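Local coordinates for protein sorting nexin-3 (Saccharomyces cerevisiae, PDB 1OCS) that binds phosphatidylinositol 3-phosphate and helps retain late Golgi membrane proteins by retrieving them from the prevacuolar compartment, at residues 34-39 / 66-71; 40-45 / 59-64; 107-112 / 132-137. One frame throughout, in Å; residues are numbered along the deposited sequence.

Contact 1 (34-39 / 66-71); sequences NFLEIE and TNLPSF
F35 is held by T66 and N67, whose polar side chains satisfy its backbone while its ring lies over their chain. T66 OG1, anti to its own backbone N (chi1 -173°), donates in the carbonyl plane to F35 O at 2.7 Å. The same OG1 accepts from L68 N at 3.1 Å, a bond that closes an ST turn. Threonine suits this place because one hydroxyl can give a proton to the neighbouring segment and take one from its own chain.

N67 supplies the second grip. Its CG sits between the backbone N and the carbonyl carbon (chi1 69°), and OD1 accepts from F35 N at 2.9 Å, a rather bent bond. ND2 is held by E33 O, so both ends of the amide are engaged. N67 N adds a weak bond to F35 O at 3.4 Å. The F35 side chain starts away from 66-71, yet the ring comes back over it: N67 N lies above one face, toward the rim, and N67 CG comes 3.4 Å from F35 CD2, with ring and amide planes 39° apart.

L68 spreads its two branches between L36 and the base of the N34 side chain. L68 CD1 meets L36 CD1 at 3.7 Å, whereas L68 CD2 rests against N34 CB at the same separation. L36 CD1 also touches F71 CZ at 3.8 Å, and T66 CG2 lies over a face of the F71 ring. Leucine's forked end suits meeting two neighbours at once; L36 also touches A139 and Q145 of the nearby helices.

L36 and T66 form a non-hydrogen-bonded antiparallel pair where strand 57-66 gives way to an ST turn and then a type I turn, L68 to F71, at one end of the three-stranded sheet of the PX fold.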
loop_
_atom_site.group_PDB
_atom_site.type_symbol
_atom_site.label_atom_id
_atom_site.label_comp_id
_atom_site.label_asym_id
_atom_site.label_seq_id
_atom_site.Cartn_x
_atom_site.Cartn_y
_atom_site.Cartn_z
ATOM N N ASN A 34 15.508 12.518 -7.921
ATOM C CA ASN A 34 14.625 11.783 -7.026
ATOM C C ASN A 34 14.070 10.578 -7.772
ATOM O O ASN A 34 13.929 10.604 -8.998
ATOM C CB ASN A 34 13.446 12.655 -6.588
ATOM C CG ASN A 34 13.839 13.719 -5.584
ATOM O OD1 ASN A 34 13.137 14.714 -5.423
ATOM N ND2 ASN A 34 14.949 13.505 -4.891
ATOM N N PHE A 35 13.760 9.525 -7.029
ATOM C CA PHE A 35 13.186 8.330 -7.621
ATOM C C PHE A 35 12.476 7.543 -6.535
ATOM O O PHE A 35 12.805 7.653 -5.351
ATOM C CB PHE A 35 14.272 7.451 -8.266
ATOM C CG PHE A 35 15.070 6.634 -7.276
ATOM C CD1 PHE A 35 14.615 5.387 -6.852
ATOM C CD2 PHE A 35 16.267 7.120 -6.756
ATOM C CE1 PHE A 35 15.345 4.634 -5.920
ATOM C CE2 PHE A 35 17.000 6.379 -5.827
ATOM C CZ PHE A 35 16.538 5.134 -5.408
ATOM N N LEU A 36 11.487 6.768 -6.951
ATOM C CA LEU A 36 10.752 5.905 -6.046
ATOM C C LEU A 36 10.292 4.711 -6.861
ATOM O O LEU A 36 9.610 4.860 -7.878
ATOM C CB LEU A 36 9.545 6.620 -5.418
ATOM C CG LEU A 36 8.799 5.753 -4.384
ATOM C CD1 LEU A 36 8.164 6.627 -3.300
ATOM C CD2 LEU A 36 7.741 4.906 -5.094
ATOM N N GLU A 37 10.705 3.530 -6.425
ATOM C CA GLU A 37 10.329 2.285 -7.072
ATOM C C GLU A 37 9.435 1.580 -6.062
ATOM O O GLU A 37 9.727 1.577 -4.868
ATOM C CB GLU A 37 11.568 1.419 -7.330
ATOM C CG GLU A 37 12.651 2.103 -8.148
ATOM C CD GLU A 37 14.014 1.468 -7.947
ATOM O OE1 GLU A 37 15.001 1.998 -8.494
ATOM O OE2 GLU A 37 14.098 0.440 -7.239
ATOM N N ILE A 38 8.342 0.993 -6.523
ATOM C CA ILE A 38 7.479 0.289 -5.595
ATOM C C ILE A 38 6.698 -0.800 -6.291
ATOM O O ILE A 38 6.301 -0.667 -7.456
ATOM C CB ILE A 38 6.506 1.250 -4.874
ATOM C CG1 ILE A 38 5.848 0.525 -3.696
ATOM C CG2 ILE A 38 5.454 1.771 -5.846
ATOM C CD1 ILE A 38 5.262 1.468 -2.651
ATOM N N GLU A 39 6.494 -1.889 -5.564
ATOM C CA GLU A 39 5.762 -3.022 -6.086
ATOM C C GLU A 39 5.018 -3.728 -4.962
ATOM O O GLU A 39 5.480 -3.765 -3.820
ATOM C CB GLU A 39 6.734 -3.997 -6.760
ATOM C CG GLU A 39 6.086 -5.280 -7.261
ATOM C CD GLU A 39 7.069 -6.199 -7.975
ATOM O OE1 GLU A 39 6.651 -7.296 -8.410
ATOM O OE2 GLU A 39 8.256 -5.819 -8.100
ATOM N N THR A 66 13.829 4.157 -2.524
ATOM C CA THR A 66 13.697 5.566 -2.844
ATOM C C THR A 66 14.821 6.390 -2.237
ATOM O O THR A 66 15.547 5.910 -1.364
ATOM C CB THR A 66 12.339 6.108 -2.317
ATOM O OG1 THR A 66 12.138 7.449 -2.774
ATOM C CG2 THR A 66 12.324 6.107 -0.789
ATOM N N ASN A 67 14.969 7.621 -2.723
ATOM C CA ASN A 67 15.957 8.548 -2.182
ATOM C C ASN A 67 15.246 9.875 -1.874
ATOM O O ASN A 67 15.891 10.900 -1.652
ATOM C CB ASN A 67 17.110 8.769 -3.173
ATOM C CG ASN A 67 16.686 9.545 -4.402
ATOM O OD1 ASN A 67 15.494 9.692 -4.681
ATOM N ND2 ASN A 67 17.668 10.036 -5.156
ATOM N N LEU A 68 13.909 9.848 -1.865
ATOM C CA LEU A 68 13.108 11.045 -1.570
ATOM C C LEU A 68 13.396 11.562 -0.159
ATOM O O LEU A 68 13.438 10.790 0.801
ATOM C CB LEU A 68 11.614 10.739 -1.715
ATOM C CG LEU A 68 11.092 10.565 -3.146
ATOM C CD1 LEU A 68 9.674 9.994 -3.126
ATOM C CD2 LEU A 68 11.122 11.912 -3.860
ATOM N N PRO A 69 13.592 12.882 -0.015
ATOM C CA PRO A 69 13.879 13.472 1.296
ATOM C C PRO A 69 12.819 13.264 2.375
ATOM O O PRO A 69 13.116 13.398 3.561
ATOM C CB PRO A 69 14.103 14.952 0.969
ATOM C CG PRO A 69 13.253 15.167 -0.236
ATOM C CD PRO A 69 13.529 13.923 -1.054
ATOM N N SER A 70 11.590 12.939 1.981
ATOM C CA SER A 70 10.534 12.724 2.970
ATOM C C SER A 70 10.639 11.349 3.623
ATOM O O SER A 70 10.034 11.107 4.667
ATOM C CB SER A 70 9.146 12.885 2.334
ATOM O OG SER A 70 8.982 12.005 1.238
ATOM N N PHE A 71 11.402 10.450 3.006
ATOM C CA PHE A 71 11.573 9.105 3.547
ATOM C C PHE A 71 12.796 9.042 4.458
ATOM O O PHE A 71 13.691 9.878 4.358
ATOM C CB PHE A 71 11.688 8.082 2.415
ATOM C CG PHE A 71 10.384 7.816 1.710
ATOM C CD1 PHE A 71 9.820 8.774 0.874
ATOM C CD2 PHE A 71 9.710 6.612 1.899
ATOM C CE1 PHE A 71 8.603 8.538 0.235
ATOM C CE2 PHE A 71 8.493 6.367 1.264
ATOM C CZ PHE A 71 7.939 7.331 0.431
#

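Contact 2 (40-45 / 59-64); sequences VHNPKT and DYEIIC
H41 and E61 exchange two backbone hydrogen bonds, H41 N to E61 O at 3.0 Å and E61 N to H41 O at 2.9 Å. K44 and D59 do the same, K44 N reaching D59 O at 3.0 Å. Between these pairs the register slips by one, a beta bulge in which N42 and P43 both face Y60. Asparagine tolerates the positive phi (49°) needed at N42, and proline needs no N-H there. The carboxylate of D59 takes R79 in a salt bridge and H46 through OD2, while N42 O accepts a further bond from R79.

On the same face E61 runs beside H41, pointing the same way, its CG 3.9 Å from H41 CE1; N42 CB lies over the centre of the imidazole. An alanine at E61 would probably open a gap beside the H41 ring and take a negative charge from beside K77 and R79. On the other face V40 pairs with I62, and V40 CG1 packs on Y60 CB at 3.8 Å. At the bulge, P43 CB meets Y60 CD2 at 3.6 Å.

Y60 touches lipid-binding R127 and may help to place it, while D59, bound to R79, puts negative charge near R81, likewise lipid-binding.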
loop_
_atom_site.group_PDB
_atom_site.type_symbol
_atom_site.label_atom_id
_atom_site.label_comp_id
_atom_site.label_asym_id
_atom_site.label_seq_id
_atom_site.Cartn_x
_atom_site.Cartn_y
_atom_site.Cartn_z
ATOM N N VAL A 40 3.848 -4.260 -5.293
ATOM C CA VAL A 40 3.040 -5.012 -4.345
ATOM C C VAL A 40 3.024 -6.416 -4.927
ATOM O O VAL A 40 2.635 -6.610 -6.075
ATOM C CB VAL A 40 1.599 -4.464 -4.262
ATOM C CG1 VAL A 40 0.780 -5.293 -3.265
ATOM C CG2 VAL A 40 1.628 -2.999 -3.832
ATOM N N HIS A 41 3.470 -7.390 -4.149
ATOM C CA HIS A 41 3.522 -8.760 -4.628
ATOM C C HIS A 41 3.608 -9.717 -3.443
ATOM O O HIS A 41 3.291 -9.350 -2.313
ATOM C CB HIS A 41 4.755 -8.928 -5.523
ATOM C CG HIS A 41 6.046 -8.936 -4.766
ATOM N ND1 HIS A 41 6.349 -7.993 -3.809
ATOM C CD2 HIS A 41 7.092 -9.794 -4.795
ATOM C CE1 HIS A 41 7.525 -8.271 -3.275
ATOM N NE2 HIS A 41 7.997 -9.360 -3.856
ATOM N N ASN A 42 4.030 -10.948 -3.710
ATOM C CA ASN A 42 4.186 -11.952 -2.662
ATOM C C ASN A 42 2.966 -12.084 -1.742
ATOM O O ASN A 42 3.088 -12.005 -0.518
ATOM C CB ASN A 42 5.421 -11.618 -1.820
ATOM C CG ASN A 42 5.815 -12.742 -0.877
ATOM O OD1 ASN A 42 6.460 -12.506 0.147
ATOM N ND2 ASN A 42 5.449 -13.972 -1.225
ATOM N N PRO A 43 1.772 -12.281 -2.316
ATOM C CA PRO A 43 0.598 -12.417 -1.451
ATOM C C PRO A 43 0.707 -13.700 -0.632
ATOM O O PRO A 43 1.235 -14.708 -1.113
ATOM C CB PRO A 43 -0.559 -12.456 -2.446
ATOM C CG PRO A 43 0.062 -13.114 -3.648
ATOM C CD PRO A 43 1.402 -12.420 -3.736
ATOM N N LYS A 44 0.225 -13.660 0.604
ATOM C CA LYS A 44 0.274 -14.830 1.470
ATOM C C LYS A 44 -0.976 -14.975 2.330
ATOM O O LYS A 44 -1.390 -14.035 3.008
ATOM C CB LYS A 44 1.501 -14.766 2.388
ATOM C CG LYS A 44 2.822 -15.097 1.700
ATOM C CD LYS A 44 4.028 -14.679 2.547
ATOM C CE LYS A 44 4.066 -15.378 3.901
ATOM N NZ LYS A 44 5.169 -14.843 4.759
ATOM N N THR A 45 -1.580 -16.157 2.292
ATOM C CA THR A 45 -2.745 -16.421 3.115
ATOM C C THR A 45 -2.231 -17.219 4.298
ATOM O O THR A 45 -1.677 -18.310 4.139
ATOM C CB THR A 45 -3.807 -17.217 2.358
ATOM O OG1 THR A 45 -4.376 -16.375 1.351
ATOM C CG2 THR A 45 -4.916 -17.683 3.306
ATOM N N ASP A 59 -2.205 -11.165 3.373
ATOM C CA ASP A 59 -1.614 -9.844 3.280
ATOM C C ASP A 59 -0.651 -9.843 2.109
ATOM O O ASP A 59 -0.344 -10.899 1.543
ATOM C CB ASP A 59 -0.942 -9.429 4.597
ATOM C CG ASP A 59 0.154 -10.378 5.039
ATOM O OD1 ASP A 59 0.671 -10.160 6.153
ATOM O OD2 ASP A 59 0.497 -11.323 4.293
ATOM N N TYR A 60 -0.203 -8.656 1.728
ATOM C CA TYR A 60 0.678 -8.500 0.586
ATOM C C TYR A 60 1.939 -7.757 0.969
ATOM O O TYR A 60 1.923 -6.897 1.847
ATOM C CB TYR A 60 -0.051 -7.722 -0.514
ATOM C CG TYR A 60 -1.422 -8.279 -0.830
ATOM C CD1 TYR A 60 -2.484 -8.122 0.064
ATOM C CD2 TYR A 60 -1.642 -9.014 -1.993
ATOM C CE1 TYR A 60 -3.730 -8.690 -0.188
ATOM C CE2 TYR A 60 -2.886 -9.585 -2.257
ATOM C CZ TYR A 60 -3.922 -9.423 -1.349
ATOM O OH TYR A 60 -5.137 -10.017 -1.588
ATOM N N GLU A 61 3.034 -8.091 0.303
ATOM C CA GLU A 61 4.289 -7.422 0.582
ATOM C C GLU A 61 4.463 -6.195 -0.308
ATOM O O GLU A 61 4.179 -6.228 -1.507
ATOM C CB GLU A 61 5.470 -8.372 0.361
ATOM C CG GLU A 61 6.823 -7.704 0.541
ATOM C CD GLU A 61 7.980 -8.651 0.286
ATOM O OE1 GLU A 61 8.110 -9.639 1.031
ATOM O OE2 GLU A 61 8.755 -8.408 -0.658
ATOM N N ILE A 62 4.902 -5.103 0.302
ATOM C CA ILE A 62 5.176 -3.888 -0.438
ATOM C C ILE A 62 6.687 -3.700 -0.337
ATOM O O ILE A 62 7.247 -3.679 0.760
ATOM C CB ILE A 62 4.494 -2.647 0.176
ATOM C CG1 ILE A 62 2.970 -2.818 0.178
ATOM C CG2 ILE A 62 4.867 -1.405 -0.638
ATOM C CD1 ILE A 62 2.226 -1.609 0.722
ATOM N N ILE A 63 7.353 -3.614 -1.480
ATOM C CA ILE A 63 8.791 -3.396 -1.486
ATOM C C ILE A 63 9.005 -2.062 -2.182
ATOM O O ILE A 63 8.504 -1.835 -3.286
ATOM C CB ILE A 63 9.552 -4.531 -2.219
ATOM C CG1 ILE A 63 11.041 -4.181 -2.288
ATOM C CG2 ILE A 63 8.959 -4.773 -3.595
ATOM C CD1 ILE A 63 11.878 -5.169 -3.082
ATOM N N CYS A 64 9.741 -1.176 -1.520
ATOM C CA CYS A 64 9.993 0.159 -2.039
ATOM C C CYS A 64 11.450 0.584 -1.882
ATOM O O CYS A 64 12.092 0.278 -0.876
ATOM C CB CYS A 64 9.079 1.154 -1.304
ATOM S SG CYS A 64 9.268 2.911 -1.740
#

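Contact 3 (107-112 / 132-137); sequences PHLPGK and NTWMQS
W134 presents a face of its indole to L109, whose CD2 sits 3.7 Å from the centre of the six-membered ring and 17° off its normal, a CH-pi contact. CG of W134 is anti to the backbone N (chi1 -171°), directed toward 107-112, and the next torsion then turns the ring. At the ring's edge NE1 donates to P107 O at 3.0 Å. The N-H points straight at its acceptor (179°), which lies in the indole plane; seen from the carbonyl, however, the donor stands well above the plane. P107 O accepts from R89 NE as well, so two donors grip this one oxygen.

P110 crosses the indole at about a right angle, its CD 3.7 Å from W134 CD1, while P107 CG brushes S137 OG at 4.1 Å. The segment thus reads P-x-x-P, the proline signature of PX domains. Tryptophan suits the site because one side chain offers both a broad face for leucine and an N-H for the backbone. G111, with positive phi, turns the chain just beyond; its O bonds to R127, and P110 O to Y82.

Chemically, one indole bond and its apolar face fix the rotation of W134 and tie the loop to the helix. K112 and R127 bind the phosphoinositide, so this anchorage probably helps set the loop that carries K112, which is also tied to R127 through G111 O.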
loop_
_atom_site.group_PDB
_atom_site.type_symbol
_atom_site.label_atom_id
_atom_site.label_comp_id
_atom_site.label_asym_id
_atom_site.label_seq_id
_atom_site.Cartn_x
_atom_site.Cartn_y
_atom_site.Cartn_z
ATOM N N PRO A 107 -7.367 7.577 -6.922
ATOM C CA PRO A 107 -8.120 6.521 -7.605
ATOM C C PRO A 107 -8.793 5.558 -6.636
ATOM O O PRO A 107 -8.345 5.394 -5.499
ATOM C CB PRO A 107 -7.050 5.797 -8.426
ATOM C CG PRO A 107 -6.015 6.838 -8.650
ATOM C CD PRO A 107 -5.952 7.554 -7.327
ATOM N N HIS A 108 -9.861 4.918 -7.102
ATOM C CA HIS A 108 -10.575 3.921 -6.310
ATOM C C HIS A 108 -9.603 2.777 -6.046
ATOM O O HIS A 108 -8.748 2.489 -6.884
ATOM C CB HIS A 108 -11.751 3.337 -7.105
ATOM C CG HIS A 108 -12.948 4.231 -7.192
ATOM N ND1 HIS A 108 -13.989 3.989 -8.063
ATOM C CD2 HIS A 108 -13.296 5.334 -6.490
ATOM C CE1 HIS A 108 -14.926 4.905 -7.894
ATOM N NE2 HIS A 108 -14.530 5.732 -6.945
ATOM N N LEU A 109 -9.732 2.124 -4.893
ATOM C CA LEU A 109 -8.889 0.974 -4.585
ATOM C C LEU A 109 -9.503 -0.155 -5.401
ATOM O O LEU A 109 -10.712 -0.340 -5.377
ATOM C CB LEU A 109 -8.983 0.591 -3.109
ATOM C CG LEU A 109 -7.774 0.673 -2.176
ATOM C CD1 LEU A 109 -8.086 -0.201 -0.962
ATOM C CD2 LEU A 109 -6.492 0.194 -2.851
ATOM N N PRO A 110 -8.686 -0.916 -6.138
ATOM C CA PRO A 110 -9.240 -2.015 -6.935
ATOM C C PRO A 110 -9.608 -3.196 -6.046
ATOM O O PRO A 110 -9.225 -3.241 -4.880
ATOM C CB PRO A 110 -8.094 -2.372 -7.888
ATOM C CG PRO A 110 -7.241 -1.123 -7.915
ATOM C CD PRO A 110 -7.275 -0.681 -6.483
ATOM N N GLY A 111 -10.354 -4.143 -6.606
ATOM C CA GLY A 111 -10.738 -5.341 -5.877
ATOM C C GLY A 111 -11.536 -5.195 -4.596
ATOM O O GLY A 111 -11.485 -6.079 -3.743
ATOM N N LYS A 112 -12.265 -4.094 -4.447
ATOM C CA LYS A 112 -13.076 -3.885 -3.251
ATOM C C LYS A 112 -14.250 -4.854 -3.263
ATOM O O LYS A 112 -14.434 -5.639 -2.330
ATOM C CB LYS A 112 -13.603 -2.445 -3.200
ATOM C CG LYS A 112 -12.584 -1.411 -2.734
ATOM C CD LYS A 112 -13.117 0.015 -2.862
ATOM C CE LYS A 112 -13.286 0.425 -4.319
ATOM N NZ LYS A 112 -13.891 1.774 -4.452
ATOM N N ASN A 132 -0.912 -3.446 -6.892
ATOM C CA ASN A 132 0.397 -3.069 -7.419
ATOM C C ASN A 132 0.243 -1.819 -8.286
ATOM O O ASN A 132 0.947 -0.832 -8.105
ATOM C CB ASN A 132 0.991 -4.211 -8.253
ATOM C CG ASN A 132 2.371 -3.875 -8.801
ATOM O OD1 ASN A 132 3.330 -3.720 -8.044
ATOM N ND2 ASN A 132 2.473 -3.750 -10.125
ATOM N N THR A 133 -0.699 -1.867 -9.222
ATOM C CA THR A 133 -0.954 -0.740 -10.113
ATOM C C THR A 133 -1.378 0.502 -9.329
ATOM O O THR A 133 -0.902 1.608 -9.595
ATOM C CB THR A 133 -2.055 -1.093 -11.139
ATOM O OG1 THR A 133 -1.590 -2.154 -11.980
ATOM C CG2 THR A 133 -2.402 0.112 -12.001
ATOM N N TRP A 134 -2.268 0.310 -8.359
ATOM C CA TRP A 134 -2.764 1.407 -7.532
ATOM C C TRP A 134 -1.625 2.069 -6.753
ATOM O O TRP A 134 -1.502 3.294 -6.730
ATOM C CB TRP A 134 -3.807 0.879 -6.540
ATOM C CG TRP A 134 -4.547 1.952 -5.785
ATOM C CD1 TRP A 134 -5.622 2.669 -6.225
ATOM C CD2 TRP A 134 -4.270 2.420 -4.458
ATOM N NE1 TRP A 134 -6.035 3.550 -5.254
ATOM C CE2 TRP A 134 -5.224 3.419 -4.158
ATOM C CE3 TRP A 134 -3.307 2.090 -3.489
ATOM C CZ2 TRP A 134 -5.248 4.095 -2.930
ATOM C CZ3 TRP A 134 -3.330 2.762 -2.268
ATOM C CH2 TRP A 134 -4.298 3.753 -2.000
ATOM N N MET A 135 -0.794 1.248 -6.118
ATOM C CA MET A 135 0.315 1.756 -5.321
ATOM C C MET A 135 1.327 2.540 -6.152
ATOM O O MET A 135 1.818 3.578 -5.711
ATOM C CB MET A 135 1.010 0.596 -4.601
ATOM C CG MET A 135 1.711 0.983 -3.315
ATOM S SD MET A 135 0.613 1.812 -2.128
ATOM C CE MET A 135 1.690 3.096 -1.556
ATOM N N GLN A 136 1.640 2.055 -7.354
ATOM C CA GLN A 136 2.599 2.750 -8.210
ATOM C C GLN A 136 2.017 4.083 -8.665
ATOM O O GLN A 136 2.740 5.067 -8.830
ATOM C CB GLN A 136 2.961 1.888 -9.427
ATOM C CG GLN A 136 3.570 0.538 -9.049
ATOM C CD GLN A 136 4.070 -0.249 -10.242
ATOM O OE1 GLN A 136 3.634 -0.032 -11.374
ATOM N NE2 GLN A 136 4.978 -1.184 -9.994
ATOM N N SER A 137 0.702 4.111 -8.850
ATOM C CA SER A 137 0.009 5.321 -9.268
ATOM C C SER A 137 0.010 6.355 -8.139
ATOM O O SER A 137 0.302 7.535 -8.350
ATOM C CB SER A 137 -1.427 4.973 -9.664
ATOM O OG SER A 137 -2.160 6.133 -9.988
#

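From the N terminus the chain enters strand 36-46, turns back through strand 57-66, and reaches 66-71, where contact 1 closes a loop of 26 residues. Contact 2 is nested inside that loop: it joins 40-45 to 59-64 with 13 residues between, and it continues the pairing of the same two strands, E39 O meeting I63 N. Contact 3 follows in series, closing a 19-residue loop between 107-112 and 132-137 of helix 121-139. The helix ties it back to the sheet, since Q136 bonds to I38 O, N132 to V40 N, and M135 packs on I38 and V40. Helix 121-139 thus lies between strand 36-46 and the proline-containing loop.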